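Local structure of agmatinase (Deinococcus radiodurans, 1WOH) at the interface of chains A and B and the interface of chains A and C. The protein catalyses, as an agmatinase of the manganese-dependent ureohydrolase (arginase) superfamily, the hydrolysis of agmatine to putrescine and urea. Residues are numbered along the deposited sequence; one frame, centred on the assembly and turned at random. Chains: chain A/B/C, agmatinase.

Contact 1: the interface of chains A and B. Residues chain A 153-157; chain B 89-92.
The backbones of A:Asn153 and B:Ser90 meet first, the amide N of B:Ser90 donating to the carbonyl O of A:Asn153 over 3.0 Å where the A loop turns sharply, with positive phi at both A:Asn153 (46°) and A:Asp154. That turn presents the carbonyl to B:Pro89 and B:Ser90. On the other chain B:Leu91 and B:Glu92 also take positive phi, so two tight loops face each other.

The polar centre is the pair A:Thr155 and B:Glu92. The hydroxyl OG1 of A:Thr155 donates to the carboxylate OE2 of B:Glu92 at 2.8 Å, reaching its anti lone pair, away from OE1. OG1 points there because it lies anti to its own backbone N (chi1 -171°); OG1 of A:Thr155 also accepts the amide N of A:Trp157 at 3.3 Å, which helps fix the hydroxyl's rotation. Threonine suits the place by adding carbon to the hydroxyl: the methyl CG2 of A:Thr155 rests 3.7 Å from CB of B:Ser90. The glutamate chain, bent at chi2 (-65°), brings CG of B:Glu92 to 3.7 Å from CB of A:Thr155, the two side chains crossing at a slant, and curls the carboxylate back toward OG1.

B:Leu91 adds an apolar flank, crossing A:Trp157 at about a right angle so that CD1 of B:Leu91 touches CB of A:Trp157 at 3.4 Å. At the rim, the oxygen of water 1 lies 2.9 Å from the amide N of A:Lys156, and it is also 2.9 Å from OE2 of B:Glu92.

Contact 2: the interface of chains A and B. Residues chain A 90-92; chain B 41, 93, 155, 157-158.
A:Leu91 is inserted against chain B, one methyl leading. Its CD1 lies 3.4 Å from CB of B:Trp157 and 4.0 Å from the methyl CB of B:Ala41. A branched apolar residue suits this place because CD1 reaches B:Trp157 and B:Ala41 together while CD2 lies against the B:Ala41 backbone; the small alanine lets the branched end come close. B:Trp157 is poorly ordered, so its contacts are tentative.

Next to the leucine, OG1 of B:Thr155 donates to OE2 of A:Glu92 at 3.0 Å. On the apolar side of B:Thr155, CG2 packs 3.7 Å from CB of A:Ser90. With chi1 of -174° the hydroxyl is turned toward the glutamate and the methyl toward the serine. A valine here would probably leave the A:Glu92 carboxylate without this donor, even though the methyl contact could persist.

Farther out, the amide N of B:Trp157 donates to OG1 of B:Thr155 at 3.2 Å, a bond that shares the same uncertainty but would tie the threonine to its own loop. The bend of A:Glu92 at chi2 (-63°) returns its carboxylate to that hydroxyl. B:Pro93, which opens helix 93-108, borders the leucine more distantly. The patch probably helps hold the loop carrying A:Leu91 against chain B, and with it the two subunits around their two-fold axis.

Contact 3: the interface of chains A and C. Residues chain A 5, 7-8; chain C 43, 153.
The branched end of A:Leu7 meets the side-chain amide of C:Asn153, the two residues reaching toward each other from their own chains. CD1 of A:Leu7 lies 3.6 Å from the amide carbon CG of C:Asn153, and CD2 of A:Leu7 comes within 3.4 Å of ND2 of C:Asn153, so both methyls rest against one polar group. CG of the leucine stands anti to its carbonyl carbon (chi1 -77°), which carries the fork toward chain C. An alanine here, lacking both methyls, would probably open a gap between the C:Asn153 amide and C:Gly43 and leave the amide freer to turn.

C:Gly43 forms the other wall: its CA is 4.0 Å from CD1 of A:Leu7, and its carbonyl O is 3.3 Å from CD of A:Pro8. Having no side chain, the glycine lets the N-terminal segment of chain A come close to its backbone.

At the polar rim, ND2 of C:Asn153 reaches the backbone carbonyl of A:Ala5 through two waters. One water lies 2.7 Å from O of A:Ala5 and 2.9 Å from ND2 of C:Asn153; the second makes longer contacts with the same two atoms. Asparagine suits the spot because its amide can offer both N-H groups to water while its carbon skeleton supports the leucine. The patch probably helps to anchor the N-terminal segment of chain A on chain C, and so to hold the deposited hexamer together.

Contact 4: the interface of chains A and B. Residues chain A 46-47, 49-50; chain B 39, 45-46, 49-50.
This is a two-fold interface between identical subunits, built around a pair of prolines, A:Pro46 and B:Pro46, and it probably helps to hold neighbouring subunits of the deposited hexamer together. CB of A:Pro46 lies 3.7 Å from CG of B:Pro46. Compact, rigid rings suit such a meeting, since they bury carbon without needing polar partners.

Each proline is also met by the arginine of the opposite chain. CG of A:Pro46 lies over one face of the B:Arg49 guanidinium, toward its rim, and CD of B:Pro46 lies likewise over that of A:Arg49. The aromatic rings add an apolar edge: CZ of A:Phe50 is 3.7 Å from CD of B:Pro46 and also meets CA of B:Arg45 at 4.1 Å.

NH1 of B:Arg49 makes a salt bridge with OD1 of B:Asp39 at 2.9 Å, approached from the syn side, which probably limits how the guanidinium can turn beside A:Pro46. The backbone N of B:Arg49 donates to OD2 of B:Asp39 at 3.0 Å, tying the aspartate to the short helix. On the other chain, NH1 and NH2 of A:Arg49 share a water that lies 2.9 Å from the backbone O of B:Asp39.

Both arginines start with CG between backbone N and carbonyl carbon (A:Arg49 chi1 62°), and that CG covers the face of the neighbouring phenylalanine. A:Arg49 and A:Phe50, like their mates in chain B, belong to the short 3-10 helix 48-50, just before helix 51-59, while A:Pro46 sits in the preceding loop.

Contact 1: the interface of chains A and B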
# COMPACT_ATOMS: atom_id res chain seq x y z
N ASN A 153 -23.44 -5.38 -20.95
CA ASN A 153 -23.41 -6.53 -20.05
C ASN A 153 -24.79 -6.89 -19.51
O ASN A 153 -24.96 -7.12 -18.31
CB ASN A 153 -22.45 -6.27 -18.90
CG ASN A 153 -21.04 -5.99 -19.37
OD1 ASN A 153 -20.62 -4.83 -19.48
ND2 ASN A 153 -20.30 -7.05 -19.69
N ASP A 154 -25.77 -6.96 -20.41
CA ASP A 154 -27.14 -7.33 -20.07
C ASP A 154 -27.89 -6.46 -19.08
O ASP A 154 -28.80 -6.94 -18.40
CB ASP A 154 -27.17 -8.79 -19.62
CG ASP A 154 -26.96 -9.76 -20.76
OD1 ASP A 154 -27.86 -9.84 -21.62
OD2 ASP A 154 -25.90 -10.41 -20.82
N THR A 155 -27.52 -5.19 -18.98
CA THR A 155 -28.22 -4.30 -18.08
C THR A 155 -28.38 -2.91 -18.68
O THR A 155 -27.59 -2.50 -19.55
CB THR A 155 -27.50 -4.17 -16.72
OG1 THR A 155 -28.35 -3.45 -15.81
CG2 THR A 155 -26.18 -3.42 -16.88
N LYS A 156 -29.40 -2.20 -18.22
CA LYS A 156 -29.69 -0.85 -18.66
C LYS A 156 -29.16 0.17 -17.66
O LYS A 156 -29.11 1.37 -17.96
CB LYS A 156 -31.21 -0.64 -18.76
CG LYS A 156 -31.92 -1.46 -19.83
CD LYS A 156 -32.02 -0.68 -21.13
CE LYS A 156 -32.85 -1.44 -22.17
NZ LYS A 156 -32.98 -0.66 -23.44
N TRP A 157 -28.75 -0.29 -16.48
CA TRP A 157 -28.29 0.61 -15.43
C TRP A 157 -26.79 0.67 -15.13
O TRP A 157 -26.42 1.09 -14.03
CB TRP A 157 -28.99 0.29 -14.11
CG TRP A 157 -30.41 -0.15 -14.23
CD1 TRP A 157 -30.92 -1.36 -13.87
CD2 TRP A 157 -31.50 0.61 -14.74
NE1 TRP A 157 -32.27 -1.40 -14.12
CE2 TRP A 157 -32.65 -0.20 -14.66
CE3 TRP A 157 -31.62 1.90 -15.27
CZ2 TRP A 157 -33.91 0.23 -15.08
CZ3 TRP A 157 -32.88 2.33 -15.69
CH2 TRP A 157 -34.00 1.50 -15.59
N PRO B 89 -23.33 -10.69 -15.66
CA PRO B 89 -23.77 -9.44 -16.27
C PRO B 89 -23.42 -8.38 -15.24
O PRO B 89 -22.85 -8.69 -14.18
CB PRO B 89 -25.28 -9.63 -16.37
CG PRO B 89 -25.57 -10.35 -15.07
CD PRO B 89 -24.46 -11.40 -15.03
N SER B 90 -23.72 -7.12 -15.54
CA SER B 90 -23.49 -6.05 -14.58
C SER B 90 -24.85 -5.96 -13.88
O SER B 90 -25.88 -6.11 -14.54
CB SER B 90 -23.15 -4.73 -15.28
OG SER B 90 -21.77 -4.69 -15.61
N LEU B 91 -24.84 -5.74 -12.57
CA LEU B 91 -26.08 -5.67 -11.77
C LEU B 91 -26.86 -6.96 -12.04
O LEU B 91 -26.29 -8.04 -12.02
CB LEU B 91 -26.90 -4.44 -12.14
CG LEU B 91 -26.21 -3.09 -11.86
CD1 LEU B 91 -27.07 -1.95 -12.37
CD2 LEU B 91 -25.97 -2.95 -10.38
N GLU B 92 -28.17 -6.84 -12.27
CA GLU B 92 -29.02 -8.00 -12.60
C GLU B 92 -28.74 -9.25 -11.75
O GLU B 92 -28.42 -10.32 -12.30
CB GLU B 92 -28.82 -8.35 -14.07
CG GLU B 92 -28.89 -7.17 -15.04
CD GLU B 92 -30.27 -6.52 -15.07
OE1 GLU B 92 -31.27 -7.27 -15.05
OE2 GLU B 92 -30.34 -5.28 -15.12
O HOH W 1 -31.66 -3.71 -17.17

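Contact 2: the interface of chains A and B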
# COMPACT_ATOMS: atom_id res chain seq x y z
N SER A 90 -29.01 -2.76 -0.31
CA SER A 90 -27.95 -3.57 -0.91
C SER A 90 -28.61 -4.01 -2.21
O SER A 90 -29.82 -4.22 -2.25
CB SER A 90 -27.61 -4.77 -0.03
OG SER A 90 -26.84 -4.37 1.09
N LEU A 91 -27.84 -4.12 -3.29
CA LEU A 91 -28.41 -4.50 -4.58
C LEU A 91 -29.61 -3.59 -4.86
O LEU A 91 -29.55 -2.38 -4.67
CB LEU A 91 -28.83 -5.97 -4.56
CG LEU A 91 -27.68 -6.97 -4.36
CD1 LEU A 91 -28.23 -8.38 -4.23
CD2 LEU A 91 -26.72 -6.89 -5.54
N GLU A 92 -30.71 -4.18 -5.33
CA GLU A 92 -31.94 -3.42 -5.62
C GLU A 92 -31.66 -2.09 -6.31
O GLU A 92 -32.02 -1.03 -5.80
CB GLU A 92 -32.68 -3.16 -4.32
CG GLU A 92 -32.93 -4.39 -3.46
CD GLU A 92 -33.81 -5.42 -4.14
OE1 GLU A 92 -34.82 -5.03 -4.76
OE2 GLU A 92 -33.49 -6.63 -4.05
N ALA B 41 -23.13 -7.97 -3.74
CA ALA B 41 -24.12 -8.26 -2.71
C ALA B 41 -23.60 -8.07 -1.28
O ALA B 41 -24.38 -8.11 -0.32
CB ALA B 41 -24.65 -9.70 -2.88
N PRO B 93 -28.87 -9.15 -10.42
CA PRO B 93 -28.62 -10.31 -9.56
C PRO B 93 -29.37 -11.59 -9.93
O PRO B 93 -28.82 -12.69 -9.80
CB PRO B 93 -28.96 -9.79 -8.16
CG PRO B 93 -29.95 -8.67 -8.43
CD PRO B 93 -29.35 -8.00 -9.63
N THR B 155 -33.23 -6.21 0.71
CA THR B 155 -33.00 -7.20 -0.33
C THR B 155 -32.97 -8.61 0.24
O THR B 155 -32.65 -8.81 1.42
CB THR B 155 -31.66 -6.95 -1.08
OG1 THR B 155 -31.55 -7.86 -2.18
CG2 THR B 155 -30.48 -7.14 -0.16
N TRP B 157 -31.26 -10.95 -1.50
CA TRP B 157 -30.05 -11.53 -2.09
C TRP B 157 -28.70 -11.10 -1.53
O TRP B 157 -27.68 -11.31 -2.20
CB TRP B 157 -30.01 -11.26 -3.59
CG TRP B 157 -31.31 -11.37 -4.31
CD1 TRP B 157 -31.87 -10.42 -5.13
CD2 TRP B 157 -32.18 -12.50 -4.35
NE1 TRP B 157 -33.04 -10.90 -5.67
CE2 TRP B 157 -33.25 -12.17 -5.21
CE3 TRP B 157 -32.17 -13.76 -3.74
CZ2 TRP B 157 -34.30 -13.06 -5.48
CZ3 TRP B 157 -33.20 -14.64 -4.01
CH2 TRP B 157 -34.25 -14.29 -4.87
N SER B 158 -28.66 -10.50 -0.35
CA SER B 158 -27.38 -10.06 0.21
C SER B 158 -26.51 -11.25 0.60
O SER B 158 -26.97 -12.40 0.56
CB SER B 158 -27.61 -9.18 1.45
OG SER B 158 -27.91 -9.97 2.59

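Contact 3: the interface of chains A and C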
# COMPACT_ATOMS: atom_id res chain seq x y z
N ALA A 5 -9.65 27.18 15.06
CA ALA A 5 -10.24 26.34 14.02
C ALA A 5 -9.51 25.01 13.89
O ALA A 5 -8.28 24.96 13.98
CB ALA A 5 -10.23 27.08 12.69
N LEU A 7 -7.75 21.63 12.48
CA LEU A 7 -6.77 21.41 11.43
C LEU A 7 -7.49 20.43 10.51
O LEU A 7 -8.53 19.89 10.89
CB LEU A 7 -5.50 20.77 11.99
CG LEU A 7 -4.50 21.66 12.74
CD1 LEU A 7 -3.85 22.63 11.79
CD2 LEU A 7 -5.21 22.39 13.86
N PRO A 8 -6.97 20.17 9.31
CA PRO A 8 -7.62 19.23 8.39
C PRO A 8 -7.94 17.85 8.98
O PRO A 8 -8.95 17.24 8.63
CB PRO A 8 -6.63 19.14 7.23
CG PRO A 8 -6.03 20.52 7.21
CD PRO A 8 -5.78 20.78 8.68
N GLY C 43 0.70 21.07 9.45
CA GLY C 43 -0.68 20.99 9.90
C GLY C 43 -1.56 19.92 9.30
O GLY C 43 -2.76 19.91 9.57
N ASN C 153 -2.80 28.71 13.82
CA ASN C 153 -3.22 27.73 14.81
C ASN C 153 -2.56 27.92 16.17
O ASN C 153 -2.06 26.97 16.79
CB ASN C 153 -2.95 26.32 14.27
CG ASN C 153 -3.71 26.04 12.99
OD1 ASN C 153 -3.17 26.16 11.89
ND2 ASN C 153 -4.98 25.68 13.13
O HOH W 2 -6.20 25.17 15.69
O HOH W 3 -7.17 25.34 11.07

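Contact 4: the interface of chains A and B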
# COMPACT_ATOMS: atom_id res chain seq x y z
N PRO A 46 -14.06 -1.62 -8.12
CA PRO A 46 -14.90 -0.94 -7.13
C PRO A 46 -14.12 -0.02 -6.20
O PRO A 46 -12.89 -0.07 -6.14
CB PRO A 46 -15.54 -2.09 -6.34
CG PRO A 46 -15.17 -3.34 -7.08
CD PRO A 46 -13.87 -3.03 -7.75
N GLY A 47 -14.85 0.80 -5.45
CA GLY A 47 -14.21 1.70 -4.51
C GLY A 47 -14.88 3.06 -4.44
O GLY A 47 -14.74 3.77 -3.45
N ARG A 49 -17.70 3.75 -3.78
CA ARG A 49 -18.69 3.86 -2.70
C ARG A 49 -18.06 4.61 -1.53
O ARG A 49 -18.77 5.13 -0.67
CB ARG A 49 -19.15 2.47 -2.23
CG ARG A 49 -18.04 1.62 -1.64
CD ARG A 49 -18.21 0.18 -2.10
NE ARG A 49 -19.13 -0.57 -1.27
CZ ARG A 49 -19.80 -1.65 -1.67
NH1 ARG A 49 -19.67 -2.10 -2.91
NH2 ARG A 49 -20.58 -2.28 -0.81
N PHE A 50 -16.74 4.66 -1.51
CA PHE A 50 -16.01 5.34 -0.44
C PHE A 50 -15.66 6.79 -0.82
O PHE A 50 -15.10 7.52 -0.00
CB PHE A 50 -14.69 4.61 -0.14
CG PHE A 50 -14.85 3.14 0.14
CD1 PHE A 50 -15.62 2.70 1.21
CD2 PHE A 50 -14.19 2.20 -0.65
CE1 PHE A 50 -15.73 1.33 1.49
CE2 PHE A 50 -14.30 0.83 -0.38
CZ PHE A 50 -15.07 0.40 0.70
N ASP B 39 -19.29 -9.66 -6.35
CA ASP B 39 -19.20 -9.12 -4.99
C ASP B 39 -20.10 -7.92 -4.74
O ASP B 39 -19.90 -7.19 -3.76
CB ASP B 39 -17.74 -8.77 -4.63
CG ASP B 39 -17.20 -7.58 -5.41
OD1 ASP B 39 -17.99 -6.91 -6.11
OD2 ASP B 39 -15.98 -7.32 -5.30
N ARG B 45 -16.88 -3.77 2.45
CA ARG B 45 -15.75 -3.52 1.55
C ARG B 45 -15.66 -4.51 0.40
O ARG B 45 -15.49 -5.72 0.61
CB ARG B 45 -14.44 -3.55 2.36
CG ARG B 45 -14.44 -2.57 3.54
CD ARG B 45 -13.12 -2.59 4.31
NE ARG B 45 -12.86 -3.86 4.98
CZ ARG B 45 -11.73 -4.15 5.62
NH1 ARG B 45 -10.76 -3.25 5.67
NH2 ARG B 45 -11.57 -5.33 6.19
N PRO B 46 -15.78 -4.02 -0.85
CA PRO B 46 -15.71 -4.88 -2.03
C PRO B 46 -14.29 -5.37 -2.28
O PRO B 46 -13.34 -4.92 -1.63
CB PRO B 46 -16.23 -3.98 -3.15
CG PRO B 46 -15.75 -2.63 -2.72
CD PRO B 46 -16.05 -2.62 -1.23
N ARG B 49 -14.55 -9.84 -5.89
CA ARG B 49 -14.67 -10.17 -7.31
C ARG B 49 -13.30 -10.55 -7.87
O ARG B 49 -13.21 -11.25 -8.88
CB ARG B 49 -15.21 -8.97 -8.10
CG ARG B 49 -14.35 -7.73 -7.99
CD ARG B 49 -15.26 -6.53 -7.81
NE ARG B 49 -15.57 -5.89 -9.07
CZ ARG B 49 -16.71 -5.24 -9.32
NH1 ARG B 49 -17.67 -5.16 -8.40
NH2 ARG B 49 -16.86 -4.64 -10.49
N PHE B 50 -12.25 -10.11 -7.20
CA PHE B 50 -10.87 -10.38 -7.62
C PHE B 50 -10.30 -11.67 -7.01
O PHE B 50 -9.19 -12.08 -7.34
CB PHE B 50 -9.96 -9.21 -7.22
CG PHE B 50 -10.41 -7.87 -7.73
CD1 PHE B 50 -10.63 -7.66 -9.08
CD2 PHE B 50 -10.59 -6.80 -6.85
CE1 PHE B 50 -11.02 -6.40 -9.56
CE2 PHE B 50 -10.98 -5.54 -7.31
CZ PHE B 50 -11.19 -5.34 -8.67
O HOH W 4 -20.97 -4.86 -2.34

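Contacts 1, 2 and 4 belong to one two-fold interface between chains A and B: the C-alpha centres of contacts 1 and 2 are about 14 Å apart, and that of contact 4 lies about 17 Å from contact 1 and 14 Å from contact 2. Contacts 1 and 2 are largely twins with the chains exchanged, both using residues 90-92, 155 and 157. Contact 3, centred about 32 Å from contact 4 and 45 Å from contact 1, sets the N-terminal segment of chain A against C:Gly43 and C:Asn153. Since A:Asn153 serves in contact 1, this residue probably faces two neighbours in each subunit of the deposited hexamer.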